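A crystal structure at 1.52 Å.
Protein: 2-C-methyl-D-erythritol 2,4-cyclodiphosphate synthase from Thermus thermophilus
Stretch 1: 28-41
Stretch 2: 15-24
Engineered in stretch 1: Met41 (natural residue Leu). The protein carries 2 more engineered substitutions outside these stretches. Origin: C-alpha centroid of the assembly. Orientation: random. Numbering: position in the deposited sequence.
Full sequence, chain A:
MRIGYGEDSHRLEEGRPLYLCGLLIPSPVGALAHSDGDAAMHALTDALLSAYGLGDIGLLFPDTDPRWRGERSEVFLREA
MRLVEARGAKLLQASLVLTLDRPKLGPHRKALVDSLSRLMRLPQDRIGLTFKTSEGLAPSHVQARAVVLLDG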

# COMPACT_ATOMS: atom_id res chain seq x y z
N PRO A 28 -25.63 5.33 4.32
CA PRO A 28 -25.95 6.65 4.88
C PRO A 28 -24.97 7.71 4.40
O PRO A 28 -25.21 8.89 4.65
CB PRO A 28 -25.77 6.45 6.39
CG PRO A 28 -24.74 5.36 6.49
CD PRO A 28 -25.01 4.44 5.32
N VAL A 29 -23.88 7.33 3.73
CA VAL A 29 -22.81 8.25 3.37
C VAL A 29 -22.23 7.89 2.01
O VAL A 29 -22.20 6.73 1.60
CB VAL A 29 -21.66 8.25 4.40
CG1 VAL A 29 -22.15 8.71 5.76
CG2 VAL A 29 -21.00 6.88 4.51
N GLY A 30 -21.78 8.89 1.26
CA GLY A 30 -21.30 8.61 -0.10
C GLY A 30 -20.22 9.60 -0.45
O GLY A 30 -19.94 10.55 0.29
N ALA A 31 -19.55 9.41 -1.58
CA ALA A 31 -18.46 10.38 -1.77
C ALA A 31 -19.06 11.73 -2.18
O ALA A 31 -20.06 11.85 -2.88
CB ALA A 31 -17.43 9.86 -2.75
N LEU A 32 -18.40 12.74 -1.64
CA LEU A 32 -18.60 14.13 -2.01
C LEU A 32 -17.55 14.41 -3.08
O LEU A 32 -16.35 14.32 -2.79
CB LEU A 32 -18.45 15.05 -0.81
CG LEU A 32 -17.82 16.42 -1.06
CD1 LEU A 32 -18.74 17.51 -0.51
CD2 LEU A 32 -16.43 16.52 -0.45
N ALA A 33 -17.97 14.71 -4.31
CA ALA A 33 -16.95 14.86 -5.34
C ALA A 33 -17.53 15.20 -6.71
O ALA A 33 -18.74 15.37 -6.88
CB ALA A 33 -16.12 13.59 -5.47
N HIS A 34 -16.59 15.27 -7.65
CA HIS A 34 -16.89 15.58 -9.04
C HIS A 34 -17.12 14.32 -9.85
O HIS A 34 -17.87 14.34 -10.83
CB HIS A 34 -15.77 16.48 -9.59
CG HIS A 34 -15.88 17.83 -8.93
ND1 HIS A 34 -15.27 18.13 -7.73
CD2 HIS A 34 -16.56 18.94 -9.29
CE1 HIS A 34 -15.55 19.37 -7.38
NE2 HIS A 34 -16.33 19.89 -8.32
N SER A 35 -16.50 13.22 -9.45
CA SER A 35 -16.75 11.92 -10.08
C SER A 35 -17.87 11.21 -9.33
O SER A 35 -18.58 11.85 -8.55
CB SER A 35 -15.49 11.05 -10.08
OG SER A 35 -15.23 10.47 -8.79
N ASP A 36 -18.00 9.91 -9.57
CA ASP A 36 -18.84 9.09 -8.69
C ASP A 36 -18.08 8.76 -7.42
O ASP A 36 -18.58 8.12 -6.49
CB ASP A 36 -19.29 7.82 -9.39
CG ASP A 36 -18.14 7.01 -9.97
OD1 ASP A 36 -18.41 6.21 -10.89
OD2 ASP A 36 -17.01 7.20 -9.49
N GLY A 37 -16.81 9.18 -7.38
CA GLY A 37 -16.02 8.90 -6.20
C GLY A 37 -15.81 7.44 -5.87
O GLY A 37 -15.55 7.09 -4.71
N ASP A 38 -15.90 6.57 -6.88
CA ASP A 38 -15.67 5.14 -6.67
C ASP A 38 -14.18 4.84 -6.50
O ASP A 38 -13.40 4.69 -7.46
CB ASP A 38 -16.20 4.35 -7.86
CG ASP A 38 -16.26 2.85 -7.67
OD1 ASP A 38 -15.36 2.25 -7.03
OD2 ASP A 38 -17.23 2.26 -8.21
N ALA A 39 -13.76 4.76 -5.24
CA ALA A 39 -12.34 4.65 -4.91
C ALA A 39 -11.72 3.36 -5.42
O ALA A 39 -10.55 3.31 -5.79
CB ALA A 39 -12.23 4.79 -3.39
N ALA A 40 -12.49 2.26 -5.42
CA ALA A 40 -12.05 0.97 -5.95
C ALA A 40 -11.69 1.11 -7.42
O ALA A 40 -10.60 0.79 -7.87
CB ALA A 40 -13.13 -0.10 -5.81
N MET A 41 -12.67 1.62 -8.19
CA MET A 41 -12.42 1.82 -9.61
C MET A 41 -11.22 2.73 -9.81
O MET A 41 -10.36 2.47 -10.67
CB MET A 41 -13.62 2.44 -10.33
CG MET A 41 -14.81 1.55 -10.59
SD MET A 41 -14.60 0.27 -11.84
CE MET A 41 -14.31 -1.14 -10.85
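Stretch 2 15-24: GRPLYLCGLL

Stretch 2 follows stretch 1 in the same sense, but the pairing is broken: a strand around Val29 to Ala31 meets Gly15 to Leu18, a loop of stretch 1 then swings away at Ala33 to Ser35, and contact resumes where the strand at Tyr19 and Leu20 and the turn after it meet Asp38 and the helix starting at Ala39. Nearest CA atoms lie 5.3 Å apart for Val29 and Gly15, 4.0 Å for Gly30 and Leu18, and 4.9 Å for Asp38 and Leu20. Three direct hydrogen bonds join the two, one near the start and two at the tight turn; between them the backbones are bridged by water.

At the start, Gly15 N donates to Pro28 O (3.1 Å, nearly linear). Gly15 has a positive phi, which favours glycine. The chains then close most tightly at Gly30, whose CA lies 3.2 Å from Arg16 O and 3.4 Å from Pro17 O in CA-H...O contacts. An ideal CB on Gly30 would lie 2.0 Å from Arg16 O and 2.2 Å from Pro17 O, clashing with both, so the absence of a side chain permits the approach.

Arg16, CB toward stretch 1, has chi1 m and chi2 and chi3 t. This extended chain carries Arg16 CD to 2.9 Å from Ala31 O and Arg16 NE to 3.1 Å from Leu32 CB; the buried NE finds no hydrogen-bond partner. Water 1 accepts from Tyr19 N and Ala31 N and donates to Pro17 O and Asp36 O. Tyr19, chi1 m, points its CB toward stretch 1 and sets Tyr19 CD2 3.8 Å from Asp36 CB. With chi1 p, Asp36 OD2 accepts from Asp38 N at 2.9 Å.

Leu20 (m, t) has its CB sideways but its end nearer, Leu20 CD2 lying 4.1 Å from Ala39 N. Leu20 to Leu23 form a type I' turn. Cys21 and Gly22 take its positive phi values; at Gly22 a CB would jam against the preceding carbonyl oxygen, which calls for glycine. With Asp38 chi1 t, Asp38 OD1 accepts from Cys21 N at 2.9 Å and Asp38 OD2 from Gly22 N at 2.8 Å. Asp38 OD1 also caps the helix, accepting from Met41 N at 3.0 Å. A short carboxylate suits this post, its two oxygens serving turn and helix start together.

Ala40 points CB toward stretch 2. Cys21, chi1 m, has its CB away, yet Cys21 SG lies 3.7 Å from Ala40 CB. The engineered Met41, chi1 and chi2 both m, brings Met41 CE to 3.8 Å from Cys21 C.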

# COMPACT_ATOMS: atom_id res chain seq x y z
N GLY A 15 -25.83 11.42 3.01
CA GLY A 15 -26.89 11.42 2.03
C GLY A 15 -26.43 11.45 0.60
O GLY A 15 -27.23 11.68 -0.31
N ARG A 16 -25.16 11.23 0.32
CA ARG A 16 -24.72 11.10 -1.07
C ARG A 16 -24.69 9.63 -1.46
O ARG A 16 -24.41 8.78 -0.59
CB ARG A 16 -23.33 11.72 -1.22
CG ARG A 16 -23.26 13.23 -1.24
CD ARG A 16 -21.83 13.69 -1.49
NE ARG A 16 -21.58 14.99 -0.86
CZ ARG A 16 -22.10 16.11 -1.34
NH1 ARG A 16 -22.86 16.05 -2.43
NH2 ARG A 16 -21.86 17.27 -0.75
N PRO A 17 -24.93 9.27 -2.70
CA PRO A 17 -24.85 7.85 -3.10
C PRO A 17 -23.43 7.32 -2.98
O PRO A 17 -22.44 8.00 -3.21
CB PRO A 17 -25.29 7.86 -4.57
CG PRO A 17 -24.92 9.25 -5.01
CD PRO A 17 -25.29 10.13 -3.85
N LEU A 18 -23.33 6.05 -2.59
CA LEU A 18 -22.02 5.43 -2.48
C LEU A 18 -21.80 4.45 -3.63
O LEU A 18 -22.61 3.53 -3.80
CB LEU A 18 -21.87 4.68 -1.15
CG LEU A 18 -20.56 3.90 -1.02
CD1 LEU A 18 -19.37 4.84 -1.00
CD2 LEU A 18 -20.57 3.03 0.24
N TYR A 19 -20.75 4.65 -4.40
CA TYR A 19 -20.40 3.74 -5.48
C TYR A 19 -19.09 3.03 -5.20
O TYR A 19 -18.11 3.72 -4.87
CB TYR A 19 -20.25 4.50 -6.81
CG TYR A 19 -21.59 5.07 -7.22
CD1 TYR A 19 -22.51 4.18 -7.78
CD2 TYR A 19 -21.91 6.40 -7.05
CE1 TYR A 19 -23.75 4.63 -8.17
CE2 TYR A 19 -23.17 6.88 -7.44
CZ TYR A 19 -24.06 5.97 -7.99
OH TYR A 19 -25.32 6.37 -8.40
N LEU A 20 -19.06 1.70 -5.35
CA LEU A 20 -17.82 0.97 -5.10
C LEU A 20 -17.76 -0.21 -6.05
O LEU A 20 -18.74 -0.94 -6.20
CB LEU A 20 -17.66 0.51 -3.65
CG LEU A 20 -17.26 1.58 -2.64
CD1 LEU A 20 -17.40 1.08 -1.21
CD2 LEU A 20 -15.84 2.08 -2.85
N CYS A 21 -16.61 -0.36 -6.70
CA CYS A 21 -16.46 -1.47 -7.62
C CYS A 21 -17.49 -1.46 -8.74
O CYS A 21 -17.80 -2.50 -9.31
CB CYS A 21 -16.60 -2.81 -6.86
SG CYS A 21 -15.26 -3.08 -5.66
N GLY A 22 -18.01 -0.28 -9.07
CA GLY A 22 -18.92 -0.09 -10.18
C GLY A 22 -20.36 -0.20 -9.74
O GLY A 22 -21.24 0.02 -10.58
N LEU A 23 -20.62 -0.53 -8.47
CA LEU A 23 -22.00 -0.67 -8.02
C LEU A 23 -22.48 0.41 -7.06
O LEU A 23 -21.70 0.96 -6.26
CB LEU A 23 -22.14 -1.98 -7.25
CG LEU A 23 -21.62 -3.25 -7.92
CD1 LEU A 23 -21.90 -4.44 -7.01
CD2 LEU A 23 -22.25 -3.41 -9.30
N LEU A 24 -23.78 0.66 -7.09
CA LEU A 24 -24.44 1.45 -6.06
C LEU A 24 -24.52 0.69 -4.74
O LEU A 24 -25.08 -0.39 -4.65
CB LEU A 24 -25.85 1.86 -6.53
CG LEU A 24 -26.33 3.26 -6.15
CD1 LEU A 24 -27.86 3.31 -6.16
CD2 LEU A 24 -25.79 3.73 -4.82
O HOH W 1 -19.39 7.31 -3.93
O HOH W 2 -21.49 10.42 -4.54
O HOH W 3 -16.27 5.19 -3.29